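Local coordinates for protein ammonium transporter (Kuenenia stuttgartiensis, PDB 6EU6) that probably senses ammonium as the Amt-type membrane domain of a sensor histidine kinase, passing the signal across the membrane, at residues S284-P289 and L335-F340. Sequence-based numbering, arbitrary orientation.
Sequences SNMVTP and LCVAIF
Val287 meets Phe340 through a single methyl branch: its CG1 lies 3.9 Å from Phe340 CB and equally close to the carbonyl oxygen of Phe340. With CG1 anti to the carbonyl carbon and beside the backbone N (chi1 -54°), this branch and not CG2 is the one that meets the last residue of the helix. Phe340 offers its CB and backbone here while its ring leads away from 284-289. One ring face is covered by Ile339, whose CG2 sits 3.6 Å above the plane toward the rim, and the ring also packs on Ser291, Ala294 and Ile295 of helix 289-312. Next to the apolar touch, a water bridges the two backbones, donating to Phe340 O at 2.6 Å and accepting from Thr288 N at 3.2 Å. It therefore joins the C-terminal end of helix 322-340 to the N-cap residue of helix 289-312, within the helical bundle of an Amt-family subunit that assembles as a trimer. On the other side of Val287 in sequence, the Met286 thioether lies beside the preceding turn of helix 322-340, with SD 4.4 Å from Val337 CG1, a loose apolar touch. Backbone hydrogen bonding between Met286 and Gln342 ties the loop to the chain just past the helix, and Asn241 of helix 234-261 holds the carbonyls of Ser284 and Val287 through its ND2.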
ATOM      1  N   SER A 284      -5.320   0.381  22.690  1.00 28.70           N
ATOM      2  CA  SER A 284      -4.350  -0.640  22.263  1.00 26.87           C
ATOM      3  C   SER A 284      -3.001  -0.527  22.973  1.00 30.43           C
ATOM      4  O   SER A 284      -2.252  -1.486  22.970  1.00 28.03           O
ATOM      5  CB  SER A 284      -4.168  -0.623  20.732  1.00 29.95           C
ATOM      6  OG  SER A 284      -3.792   0.667  20.380  1.00 29.43           O
ATOM      7  N   ASN A 285      -2.666   0.621  23.589  1.00 29.30           N
ATOM      8  CA  ASN A 285      -1.400   0.757  24.301  1.00 27.83           C
ATOM      9  C   ASN A 285      -1.474   0.262  25.753  1.00 29.30           C
ATOM     10  O   ASN A 285      -0.439   0.171  26.422  1.00 31.64           O
ATOM     11  CB  ASN A 285      -0.981   2.216  24.336  1.00 32.01           C
ATOM     12  CG  ASN A 285      -1.995   3.101  25.102  1.00 30.86           C
ATOM     13  OD1 ASN A 285      -3.227   2.932  25.018  1.00 32.15           O
ATOM     14  ND2 ASN A 285      -1.479   4.045  25.837  1.00 32.78           N
ATOM     15  N   MET A 286      -2.654  -0.091  26.233  1.00 29.12           N
ATOM     16  CA  MET A 286      -2.837  -0.329  27.678  1.00 30.34           C
ATOM     17  C   MET A 286      -3.464  -1.614  28.037  1.00 32.46           C
ATOM     18  O   MET A 286      -3.730  -1.855  29.224  1.00 30.90           O
ATOM     19  CB  MET A 286      -3.600   0.833  28.361  1.00 33.64           C
ATOM     20  CG  MET A 286      -4.943   1.206  27.835  1.00 44.72           C
ATOM     21  SD  MET A 286      -5.632   2.827  28.418  1.00 45.18           S
ATOM     22  CE  MET A 286      -4.342   3.879  28.053  1.00 40.97           C
ATOM     23  N   VAL A 287      -3.658  -2.469  27.043  1.00 27.88           N
ATOM     24  CA  VAL A 287      -4.285  -3.781  27.257  1.00 28.68           C
ATOM     25  C   VAL A 287      -3.307  -4.856  26.831  1.00 29.89           C
ATOM     26  O   VAL A 287      -2.323  -4.569  26.158  1.00 29.00           O
ATOM     27  CB  VAL A 287      -5.634  -3.945  26.529  1.00 29.51           C
ATOM     28  CG1 VAL A 287      -6.570  -2.813  26.895  1.00 31.34           C
ATOM     29  CG2 VAL A 287      -5.498  -4.014  24.986  1.00 29.18           C
ATOM     30  N   THR A 288      -3.562  -6.071  27.284  1.00 29.12           N
ATOM     31  CA  THR A 288      -2.809  -7.271  26.903  1.00 31.79           C
ATOM     32  C   THR A 288      -3.418  -7.868  25.609  1.00 29.44           C
ATOM     33  O   THR A 288      -4.586  -7.625  25.285  1.00 29.67           O
ATOM     34  CB  THR A 288      -2.898  -8.380  28.028  1.00 32.64           C
ATOM     35  OG1 THR A 288      -4.269  -8.783  28.196  1.00 34.27           O
ATOM     36  CG2 THR A 288      -2.318  -7.919  29.385  1.00 33.87           C
ATOM     37  N   PRO A 289      -2.667  -8.713  24.912  1.00 29.91           N
ATOM     38  CA  PRO A 289      -3.246  -9.296  23.722  1.00 31.63           C
ATOM     39  C   PRO A 289      -4.520 -10.104  23.982  1.00 33.41           C
ATOM     40  O   PRO A 289      -5.448 -10.025  23.162  1.00 29.24           O
ATOM     41  CB  PRO A 289      -2.134 -10.194  23.197  1.00 35.78           C
ATOM     42  CG  PRO A 289      -0.887  -9.565  23.688  1.00 35.42           C
ATOM     43  CD  PRO A 289      -1.238  -9.028  25.054  1.00 32.47           C
ATOM     44  N   LEU A 335     -15.689   2.700  26.172  1.00 30.04           N
ATOM     45  CA  LEU A 335     -16.141   2.111  27.467  1.00 32.75           C
ATOM     46  C   LEU A 335     -15.214   1.002  27.965  1.00 32.79           C
ATOM     47  O   LEU A 335     -14.921   0.912  29.160  1.00 35.27           O
ATOM     48  CB  LEU A 335     -17.563   1.615  27.391  1.00 30.52           C
ATOM     49  CG  LEU A 335     -18.588   2.686  27.102  1.00 31.33           C
ATOM     50  CD1 LEU A 335     -19.911   1.981  26.921  1.00 31.64           C
ATOM     51  CD2 LEU A 335     -18.652   3.723  28.221  1.00 33.94           C
ATOM     52  N   CYS A 336     -14.689   0.209  27.052  1.00 31.90           N
ATOM     53  CA  CYS A 336     -13.773  -0.928  27.384  1.00 30.92           C
ATOM     54  C   CYS A 336     -12.454  -0.494  27.963  1.00 30.25           C
ATOM     55  O   CYS A 336     -11.831  -1.261  28.687  1.00 30.83           O
ATOM     56  CB  CYS A 336     -13.526  -1.789  26.132  1.00 34.11           C
ATOM     57  SG  CYS A 336     -14.858  -2.936  25.710  1.00 35.94           S
ATOM     58  N   VAL A 337     -12.017   0.737  27.696  1.00 28.23           N
ATOM     59  CA  VAL A 337     -10.875   1.241  28.353  1.00 29.58           C
ATOM     60  C   VAL A 337     -10.973   0.977  29.907  1.00 35.39           C
ATOM     61  O   VAL A 337     -10.027   0.485  30.559  1.00 33.56           O
ATOM     62  CB  VAL A 337     -10.782   2.768  28.157  1.00 31.86           C
ATOM     63  CG1 VAL A 337      -9.878   3.398  29.247  1.00 31.86           C
ATOM     64  CG2 VAL A 337     -10.288   3.121  26.757  1.00 30.75           C
ATOM     65  N   ALA A 338     -12.095   1.357  30.502  1.00 34.07           N
ATOM     66  CA  ALA A 338     -12.291   1.166  31.979  1.00 35.52           C
ATOM     67  C   ALA A 338     -12.227  -0.300  32.421  1.00 34.20           C
ATOM     68  O   ALA A 338     -11.715  -0.593  33.502  1.00 35.75           O
ATOM     69  CB  ALA A 338     -13.604   1.808  32.464  1.00 31.57           C
ATOM     70  N   ILE A 339     -12.751  -1.185  31.585  1.00 33.71           N
ATOM     71  CA  ILE A 339     -12.837  -2.615  31.902  1.00 36.18           C
ATOM     72  C   ILE A 339     -11.512  -3.266  31.752  1.00 42.79           C
ATOM     73  O   ILE A 339     -11.158  -4.081  32.598  1.00 40.52           O
ATOM     74  CB  ILE A 339     -13.851  -3.310  31.038  1.00 39.45           C
ATOM     75  CG1 ILE A 339     -15.171  -2.586  31.112  1.00 43.36           C
ATOM     76  CG2 ILE A 339     -14.017  -4.777  31.391  1.00 43.60           C
ATOM     77  CD1 ILE A 339     -15.557  -2.217  32.525  1.00 52.18           C
ATOM     78  N   PHE A 340     -10.732  -2.881  30.737  1.00 36.91           N
ATOM     79  CA  PHE A 340      -9.581  -3.710  30.364  1.00 34.49           C
ATOM     80  C   PHE A 340      -8.232  -3.118  30.538  1.00 32.35           C
ATOM     81  O   PHE A 340      -7.201  -3.873  30.570  1.00 32.94           O
ATOM     82  CB  PHE A 340      -9.688  -4.185  28.883  1.00 34.97           C
ATOM     83  CG  PHE A 340     -10.803  -5.128  28.637  1.00 29.87           C
ATOM     84  CD1 PHE A 340     -10.666  -6.457  28.945  1.00 34.85           C
ATOM     85  CD2 PHE A 340     -11.999  -4.705  28.176  1.00 28.81           C
ATOM     86  CE1 PHE A 340     -11.711  -7.327  28.754  1.00 34.68           C
ATOM     87  CE2 PHE A 340     -13.041  -5.551  27.962  1.00 32.58           C
ATOM     88  CZ  PHE A 340     -12.915  -6.889  28.242  1.00 33.17           C
TER
HETATM   89  O   HOH W   1      -5.679  -5.759  29.708  1.00 28.32           O